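PDB 2CX7: sterol carrier protein 2 from Thermus thermophilus, which probably binds sterols or other lipids and carries them between membranes. Local coordinates for residues A[72-86]-A[101-113]. Residues are numbered along the deposited sequence; the frame is centred on the assembly and turned at random.
Sequences ADFVIEADLATWQEV and LLELKKGTIAALA
L102 sets its CG opposite its own carbonyl carbon (chi1 -71°), which, with CD1 extended, turns methyl CD2 onto one face of the W83 ring; there it makes a CH-pi contact, 3.8 Å from L102 CD2 to the centroid of the six-membered ring and 7° off its normal. A78 CB lies over the same face, small enough to leave the methyl room, while V86 CG2 and T82 CG2 also touch it, from neighbouring directions. K106 instead swings CG away from its backbone N (chi1 -176°) and runs fully extended, long enough for NZ to reach A72 O at 2.8 Å, approaching from above the carbonyl plane.

Between these ends, strands 74-78 and 103-106 pair antiparallel at one margin of the mixed SCP-2 sheet, 103-106 being one of its two outer strands. E77 and E103 exchange two nearly straight backbone bonds, E77 N to E103 O and E103 N to E77 O, both 2.8 Å. A classic beta bulge follows: K105 and K106 both face V75, whose O takes a bond from K105 N at 2.8 Å and a weak one from K106 N. On the face carrying I76 and L104, branched apolar chains suit the packing, with I76 CG2 against L102 CB and L97 of helix 93-99 beside them.

The face carrying V75, E77, E103 and K106 is largely charged. K105 NZ bridges to E103 OE1 at 2.9 Å and, less certainly, to E77 OE2, whose modelled place is doubtful, while R38 binds both carboxylates and so probably offsets their mutual repulsion. An alanine in place of E77 would probably leave R38 short of one carboxylate and K105 with E103 as its main counter-charge. Farther along, G107 CA sits 3.8 Å from F74 CD2, where a CB would clash with the ring, and A111 CB meets that ring at its edge.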
ATOM      1  N   ALA A  72       7.087   8.726  -3.884  1.00 27.83           N
ATOM      2  CA  ALA A  72       6.660   8.673  -2.491  1.00 26.13           C
ATOM      3  C   ALA A  72       7.865   8.519  -1.570  1.00 26.12           C
ATOM      4  O   ALA A  72       8.965   8.204  -2.023  1.00 25.69           O
ATOM      5  CB  ALA A  72       5.695   7.507  -2.285  1.00 19.90           C
ATOM      6  N   ASP A  73       7.651   8.746  -0.277  1.00 25.72           N
ATOM      7  CA  ASP A  73       8.714   8.598   0.705  1.00 22.54           C
ATOM      8  C   ASP A  73       9.077   7.120   0.836  1.00 20.59           C
ATOM      9  O   ASP A  73      10.230   6.766   1.057  1.00 23.32           O
ATOM     10  CB  ASP A  73       8.268   9.151   2.057  1.00 24.83           C
ATOM     11  CG  ASP A  73       8.110  10.652   2.037  1.00 23.35           C
ATOM     12  OD1 ASP A  73       9.069  11.343   1.623  1.00 27.09           O
ATOM     13  OD2 ASP A  73       7.035  11.140   2.433  1.00 24.42           O
ATOM     14  N   PHE A  74       8.073   6.260   0.715  1.00 19.05           N
ATOM     15  CA  PHE A  74       8.296   4.827   0.774  1.00 14.74           C
ATOM     16  C   PHE A  74       7.632   4.210  -0.443  1.00 11.59           C
ATOM     17  O   PHE A  74       6.512   4.572  -0.795  1.00 15.58           O
ATOM     18  CB  PHE A  74       7.702   4.223   2.048  1.00 12.86           C
ATOM     19  CG  PHE A  74       8.384   4.679   3.307  1.00 17.09           C
ATOM     20  CD1 PHE A  74       8.030   5.881   3.910  1.00 19.41           C
ATOM     21  CD2 PHE A  74       9.392   3.906   3.881  1.00 20.64           C
ATOM     22  CE1 PHE A  74       8.671   6.310   5.074  1.00 21.70           C
ATOM     23  CE2 PHE A  74      10.042   4.322   5.040  1.00 20.01           C
ATOM     24  CZ  PHE A  74       9.680   5.527   5.638  1.00 23.31           C
ATOM     25  N   VAL A  75       8.333   3.290  -1.090  1.00 12.14           N
ATOM     26  CA  VAL A  75       7.801   2.618  -2.259  1.00 15.47           C
ATOM     27  C   VAL A  75       7.972   1.117  -2.099  1.00 14.74           C
ATOM     28  O   VAL A  75       9.085   0.628  -1.881  1.00 13.94           O
ATOM     29  CB  VAL A  75       8.512   3.073  -3.548  1.00 18.03           C
ATOM     30  CG1 VAL A  75       7.980   2.297  -4.743  1.00 17.84           C
ATOM     31  CG2 VAL A  75       8.288   4.560  -3.751  1.00 16.74           C
ATOM     32  N   ILE A  76       6.853   0.401  -2.158  1.00 14.63           N
ATOM     33  CA  ILE A  76       6.856  -1.056  -2.054  1.00 12.49           C
ATOM     34  C   ILE A  76       6.320  -1.570  -3.383  1.00 12.54           C
ATOM     35  O   ILE A  76       5.168  -1.322  -3.749  1.00 16.08           O
ATOM     36  CB  ILE A  76       5.951  -1.571  -0.934  1.00 14.13           C
ATOM     37  CG1 ILE A  76       6.388  -0.983   0.411  1.00 15.25           C
ATOM     38  CG2 ILE A  76       6.026  -3.104  -0.890  1.00 18.35           C
ATOM     39  CD1 ILE A  76       5.519  -1.418   1.586  1.00 17.44           C
ATOM     40  N   GLU A  77       7.166  -2.301  -4.091  1.00 12.08           N
ATOM     41  CA  GLU A  77       6.840  -2.821  -5.414  1.00 13.37           C
ATOM     42  C   GLU A  77       6.677  -4.338  -5.428  1.00 13.07           C
ATOM     43  O   GLU A  77       7.331  -5.049  -4.654  1.00 13.77           O
ATOM     44  CB  GLU A  77       7.958  -2.397  -6.372  1.00 21.29           C
ATOM     45  CG  GLU A  77       7.955  -3.049  -7.730  1.00 25.51           C
ATOM     46  CD  GLU A  77       9.252  -2.764  -8.478  1.00 32.61           C
ATOM     47  OE1 GLU A  77       9.479  -1.589  -8.839  1.00 28.74           O
ATOM     48  OE2 GLU A  77      10.049  -3.710  -8.684  1.00 32.77           O
ATOM     49  N   ALA A  78       5.836  -4.832  -6.332  1.00 10.09           N
ATOM     50  CA  ALA A  78       5.598  -6.266  -6.429  1.00 10.20           C
ATOM     51  C   ALA A  78       4.853  -6.613  -7.707  1.00 13.17           C
ATOM     52  O   ALA A  78       4.310  -5.728  -8.386  1.00 13.93           O
ATOM     53  CB  ALA A  78       4.793  -6.740  -5.215  1.00 10.02           C
ATOM     54  N   ASP A  79       4.852  -7.901  -8.039  1.00 14.32           N
ATOM     55  CA  ASP A  79       4.120  -8.390  -9.204  1.00 16.34           C
ATOM     56  C   ASP A  79       2.644  -8.298  -8.824  1.00 16.47           C
ATOM     57  O   ASP A  79       2.294  -8.449  -7.650  1.00 14.84           O
ATOM     58  CB  ASP A  79       4.448  -9.858  -9.475  1.00 19.54           C
ATOM     59  CG  ASP A  79       5.718 -10.047 -10.278  1.00 23.08           C
ATOM     60  OD1 ASP A  79       6.570  -9.141 -10.271  1.00 19.36           O
ATOM     61  OD2 ASP A  79       5.862 -11.124 -10.908  1.00 27.47           O
ATOM     62  N   LEU A  80       1.779  -8.068  -9.806  1.00 10.57           N
ATOM     63  CA  LEU A  80       0.347  -7.973  -9.538  1.00 11.85           C
ATOM     64  C   LEU A  80      -0.159  -9.165  -8.727  1.00 10.05           C
ATOM     65  O   LEU A  80      -0.892  -8.993  -7.748  1.00 14.50           O
ATOM     66  CB  LEU A  80      -0.444  -7.898 -10.847  1.00 15.48           C
ATOM     67  CG  LEU A  80      -1.966  -7.877 -10.669  1.00 13.96           C
ATOM     68  CD1 LEU A  80      -2.352  -6.695  -9.790  1.00 21.92           C
ATOM     69  CD2 LEU A  80      -2.654  -7.822 -12.023  1.00 17.62           C
ATOM     70  N   ALA A  81       0.245 -10.368  -9.124  1.00 14.11           N
ATOM     71  CA  ALA A  81      -0.195 -11.584  -8.443  1.00 18.84           C
ATOM     72  C   ALA A  81       0.099 -11.549  -6.954  1.00 15.64           C
ATOM     73  O   ALA A  81      -0.717 -11.994  -6.138  1.00 14.66           O
ATOM     74  CB  ALA A  81       0.455 -12.803  -9.067  1.00 18.11           C
ATOM     75  N   THR A  82       1.271 -11.026  -6.600  1.00 12.07           N
ATOM     76  CA  THR A  82       1.664 -10.917  -5.207  1.00 11.47           C
ATOM     77  C   THR A  82       0.738  -9.952  -4.490  1.00 13.88           C
ATOM     78  O   THR A  82       0.230 -10.262  -3.405  1.00 15.36           O
ATOM     79  CB  THR A  82       3.114 -10.422  -5.083  1.00 12.98           C
ATOM     80  OG1 THR A  82       3.968 -11.338  -5.774  1.00 15.98           O
ATOM     81  CG2 THR A  82       3.538 -10.359  -3.623  1.00 14.64           C
ATOM     82  N   TRP A  83       0.506  -8.785  -5.085  1.00 10.23           N
ATOM     83  CA  TRP A  83      -0.387  -7.812  -4.458  1.00 13.07           C
ATOM     84  C   TRP A  83      -1.789  -8.391  -4.296  1.00 16.28           C
ATOM     85  O   TRP A  83      -2.449  -8.142  -3.290  1.00 15.63           O
ATOM     86  CB  TRP A  83      -0.457  -6.513  -5.270  1.00 12.28           C
ATOM     87  CG  TRP A  83       0.654  -5.542  -4.971  1.00 16.31           C
ATOM     88  CD1 TRP A  83       1.550  -5.015  -5.865  1.00 16.13           C
ATOM     89  CD2 TRP A  83       0.985  -4.984  -3.699  1.00 16.64           C
ATOM     90  NE1 TRP A  83       2.415  -4.168  -5.222  1.00 15.35           N
ATOM     91  CE2 TRP A  83       2.092  -4.128  -3.892  1.00 16.31           C
ATOM     92  CE3 TRP A  83       0.454  -5.122  -2.408  1.00 16.62           C
ATOM     93  CZ2 TRP A  83       2.676  -3.414  -2.844  1.00 15.84           C
ATOM     94  CZ3 TRP A  83       1.040  -4.413  -1.365  1.00 18.64           C
ATOM     95  CH2 TRP A  83       2.141  -3.569  -1.592  1.00 19.10           C
ATOM     96  N   GLN A  84      -2.247  -9.165  -5.278  1.00 14.34           N
ATOM     97  CA  GLN A  84      -3.582  -9.759  -5.171  1.00 14.85           C
ATOM     98  C   GLN A  84      -3.629 -10.678  -3.950  1.00 14.28           C
ATOM     99  O   GLN A  84      -4.598 -10.669  -3.186  1.00 19.13           O
ATOM    100  CB  GLN A  84      -3.938 -10.536  -6.443  1.00 17.73           C
ATOM    101  CG  GLN A  84      -4.190  -9.626  -7.645  1.00 18.86           C
ATOM    102  CD  GLN A  84      -4.472 -10.399  -8.921  1.00 21.23           C
ATOM    103  OE1 GLN A  84      -3.863 -11.435  -9.170  1.00 24.63           O
ATOM    104  NE2 GLN A  84      -5.381  -9.882  -9.747  1.00 24.09           N
ATOM    105  N   GLU A  85      -2.582 -11.460  -3.758  1.00 14.90           N
ATOM    106  CA  GLU A  85      -2.526 -12.348  -2.608  1.00 17.73           C
ATOM    107  C   GLU A  85      -2.516 -11.574  -1.302  1.00 18.79           C
ATOM    108  O   GLU A  85      -3.262 -11.901  -0.378  1.00 19.48           O
ATOM    109  CB  GLU A  85      -1.288 -13.232  -2.697  1.00 17.43           C
ATOM    110  CG  GLU A  85      -1.420 -14.315  -3.733  1.00 22.50           C
ATOM    111  CD  GLU A  85      -0.114 -14.616  -4.420  1.00 26.85           C
ATOM    112  OE1 GLU A  85       0.944 -14.457  -3.777  1.00 23.37           O
ATOM    113  OE2 GLU A  85      -0.151 -15.022  -5.604  1.00 31.21           O
ATOM    114  N   VAL A  86      -1.689 -10.532  -1.228  1.00 14.91           N
ATOM    115  CA  VAL A  86      -1.594  -9.742  -0.005  1.00 17.55           C
ATOM    116  C   VAL A  86      -2.878  -8.995   0.317  1.00 19.18           C
ATOM    117  O   VAL A  86      -3.412  -9.105   1.423  1.00 18.86           O
ATOM    118  CB  VAL A  86      -0.424  -8.712  -0.074  1.00 16.11           C
ATOM    119  CG1 VAL A  86      -0.444  -7.793   1.165  1.00 19.27           C
ATOM    120  CG2 VAL A  86       0.903  -9.439  -0.131  1.00 12.98           C
ATOM    121  N   LEU A 101       9.215 -10.601  -1.513  1.00 15.30           N
ATOM    122  CA  LEU A 101       8.070 -10.785  -2.417  1.00 13.90           C
ATOM    123  C   LEU A 101       7.475  -9.392  -2.612  1.00 16.22           C
ATOM    124  O   LEU A 101       7.034  -9.031  -3.709  1.00 14.30           O
ATOM    125  CB  LEU A 101       7.049 -11.754  -1.808  1.00 13.02           C
ATOM    126  CG  LEU A 101       7.514 -13.214  -1.809  1.00 15.67           C
ATOM    127  CD1 LEU A 101       6.545 -14.083  -1.012  1.00 18.85           C
ATOM    128  CD2 LEU A 101       7.620 -13.697  -3.253  1.00 18.50           C
ATOM    129  N   LEU A 102       7.434  -8.625  -1.525  1.00 13.59           N
ATOM    130  CA  LEU A 102       7.019  -7.235  -1.586  1.00 11.23           C
ATOM    131  C   LEU A 102       8.410  -6.624  -1.453  1.00 15.42           C
ATOM    132  O   LEU A 102       9.099  -6.863  -0.463  1.00 15.02           O
ATOM    133  CB  LEU A 102       6.154  -6.822  -0.388  1.00 13.94           C
ATOM    134  CG  LEU A 102       4.726  -7.379  -0.297  1.00 12.73           C
ATOM    135  CD1 LEU A 102       4.064  -6.804   0.944  1.00 13.59           C
ATOM    136  CD2 LEU A 102       3.920  -7.012  -1.547  1.00 12.87           C
ATOM    137  N   GLU A 103       8.825  -5.863  -2.454  1.00 12.65           N
ATOM    138  CA  GLU A 103      10.157  -5.282  -2.454  1.00 12.97           C
ATOM    139  C   GLU A 103      10.173  -3.811  -2.065  1.00 12.90           C
ATOM    140  O   GLU A 103       9.508  -2.978  -2.683  1.00 14.96           O
ATOM    141  CB  GLU A 103      10.799  -5.486  -3.839  1.00 17.64           C
ATOM    142  CG  GLU A 103      12.130  -4.766  -4.036  1.00 15.90           C
ATOM    143  CD  GLU A 103      12.850  -5.174  -5.320  1.00 25.18           C
ATOM    144  OE1 GLU A 103      12.167  -5.428  -6.332  1.00 27.95           O
ATOM    145  OE2 GLU A 103      14.104  -5.222  -5.319  1.00 25.54           O
ATOM    146  N   LEU A 104      10.923  -3.496  -1.019  1.00 14.26           N
ATOM    147  CA  LEU A 104      11.023  -2.111  -0.583  1.00 14.80           C
ATOM    148  C   LEU A 104      12.015  -1.408  -1.507  1.00 16.83           C
ATOM    149  O   LEU A 104      13.233  -1.561  -1.374  1.00 20.56           O
ATOM    150  CB  LEU A 104      11.494  -2.043   0.869  1.00 17.73           C
ATOM    151  CG  LEU A 104      11.482  -0.642   1.491  1.00 15.17           C
ATOM    152  CD1 LEU A 104      10.038  -0.138   1.598  1.00 16.56           C
ATOM    153  CD2 LEU A 104      12.130  -0.691   2.870  1.00 18.43           C
ATOM    154  N   LYS A 105      11.482  -0.649  -2.456  1.00 16.80           N
ATOM    155  CA  LYS A 105      12.297   0.065  -3.436  1.00 19.36           C
ATOM    156  C   LYS A 105      12.842   1.405  -2.948  1.00 20.87           C
ATOM    157  O   LYS A 105      13.888   1.870  -3.415  1.00 20.07           O
ATOM    158  CB  LYS A 105      11.486   0.286  -4.708  1.00 22.54           C
ATOM    159  CG  LYS A 105      11.202  -0.983  -5.493  1.00 31.11           C
ATOM    160  CD  LYS A 105      12.478  -1.563  -6.080  1.00 38.19           C
ATOM    161  CE  LYS A 105      12.164  -2.612  -7.130  1.00 39.80           C
ATOM    162  NZ  LYS A 105      13.382  -3.219  -7.748  1.00 45.10           N
ATOM    163  N   LYS A 106      12.125   2.033  -2.026  1.00 20.99           N
ATOM    164  CA  LYS A 106      12.554   3.317  -1.471  1.00 20.34           C
ATOM    165  C   LYS A 106      12.170   3.341  -0.004  1.00 16.91           C
ATOM    166  O   LYS A 106      11.045   2.986   0.361  1.00 16.85           O
ATOM    167  CB  LYS A 106      11.891   4.478  -2.214  1.00 21.79           C
ATOM    168  CG  LYS A 106      12.360   5.854  -1.761  1.00 22.72           C
ATOM    169  CD  LYS A 106      11.757   6.931  -2.644  1.00 26.05           C
ATOM    170  CE  LYS A 106      12.078   8.331  -2.147  1.00 26.25           C
ATOM    171  NZ  LYS A 106      11.333   9.346  -2.951  1.00 22.90           N
ATOM    172  N   GLY A 107      13.110   3.757   0.832  1.00 17.72           N
ATOM    173  CA  GLY A 107      12.877   3.779   2.262  1.00 18.83           C
ATOM    174  C   GLY A 107      13.697   2.648   2.860  1.00 19.09           C
ATOM    175  O   GLY A 107      14.184   1.776   2.133  1.00 22.35           O
ATOM    176  N   THR A 108      13.860   2.650   4.175  1.00 22.51           N
ATOM    177  CA  THR A 108      14.638   1.612   4.834  1.00 23.50           C
ATOM    178  C   THR A 108      13.822   0.842   5.853  1.00 23.74           C
ATOM    179  O   THR A 108      12.887   1.376   6.451  1.00 22.15           O
ATOM    180  CB  THR A 108      15.857   2.195   5.581  1.00 24.94           C
ATOM    181  OG1 THR A 108      15.407   2.987   6.685  1.00 27.88           O
ATOM    182  CG2 THR A 108      16.691   3.051   4.658  1.00 24.84           C
ATOM    183  N   ILE A 109      14.193  -0.417   6.053  1.00 25.39           N
ATOM    184  CA  ILE A 109      13.535  -1.274   7.025  1.00 26.71           C
ATOM    185  C   ILE A 109      13.652  -0.631   8.401  1.00 27.23           C
ATOM    186  O   ILE A 109      12.707  -0.637   9.185  1.00 25.85           O
ATOM    187  CB  ILE A 109      14.203  -2.664   7.086  1.00 31.63           C
ATOM    188  CG1 ILE A 109      14.095  -3.354   5.727  1.00 37.00           C
ATOM    189  CG2 ILE A 109      13.555  -3.504   8.172  1.00 30.38           C
ATOM    190  CD1 ILE A 109      14.902  -4.632   5.626  1.00 41.13           C
ATOM    191  N   ALA A 110      14.824  -0.078   8.695  1.00 25.82           N
ATOM    192  CA  ALA A 110      15.043   0.566   9.983  1.00 21.81           C
ATOM    193  C   ALA A 110      13.978   1.629  10.240  1.00 22.91           C
ATOM    194  O   ALA A 110      13.479   1.761  11.356  1.00 21.60           O
ATOM    195  CB  ALA A 110      16.427   1.190  10.025  1.00 25.64           C
ATOM    196  N   ALA A 111      13.622   2.382   9.204  1.00 17.91           N
ATOM    197  CA  ALA A 111      12.620   3.429   9.354  1.00 18.51           C
ATOM    198  C   ALA A 111      11.195   2.883   9.395  1.00 19.92           C
ATOM    199  O   ALA A 111      10.314   3.463  10.040  1.00 21.58           O
ATOM    200  CB  ALA A 111      12.758   4.445   8.222  1.00 20.79           C
ATOM    201  N   LEU A 112      10.975   1.753   8.731  1.00 19.15           N
ATOM    202  CA  LEU A 112       9.649   1.147   8.660  1.00 21.20           C
ATOM    203  C   LEU A 112       9.338   0.139   9.764  1.00 24.57           C
ATOM    204  O   LEU A 112       8.182  -0.012  10.165  1.00 22.04           O
ATOM    205  CB  LEU A 112       9.486   0.470   7.300  1.00 20.65           C
ATOM    206  CG  LEU A 112       8.076   0.124   6.825  1.00 33.45           C
ATOM    207  CD1 LEU A 112       7.300   1.406   6.594  1.00 25.25           C
ATOM    208  CD2 LEU A 112       8.161  -0.671   5.525  1.00 31.99           C
ATOM    209  N   ALA A 113      10.366  -0.556  10.246  1.00 24.03           N
ATOM    210  CA  ALA A 113      10.191  -1.570  11.287  1.00 25.46           C
ATOM    211  C   ALA A 113       9.311  -1.160  12.474  1.00 25.98           C
ATOM    212  O   ALA A 113       8.432  -1.919  12.891  1.00 24.45           O
ATOM    213  CB  ALA A 113      11.563  -2.044  11.789  1.00 24.05           C
TER
HETATM  214  O   HOH W   1       9.564   8.002  -5.610  1.00 38.91           O
HETATM  215  O   HOH W   2      12.776  -4.672 -10.305  1.00 42.42           O
HETATM  216  O   HOH W   3       6.132  -9.927  -6.203  1.00 11.57           O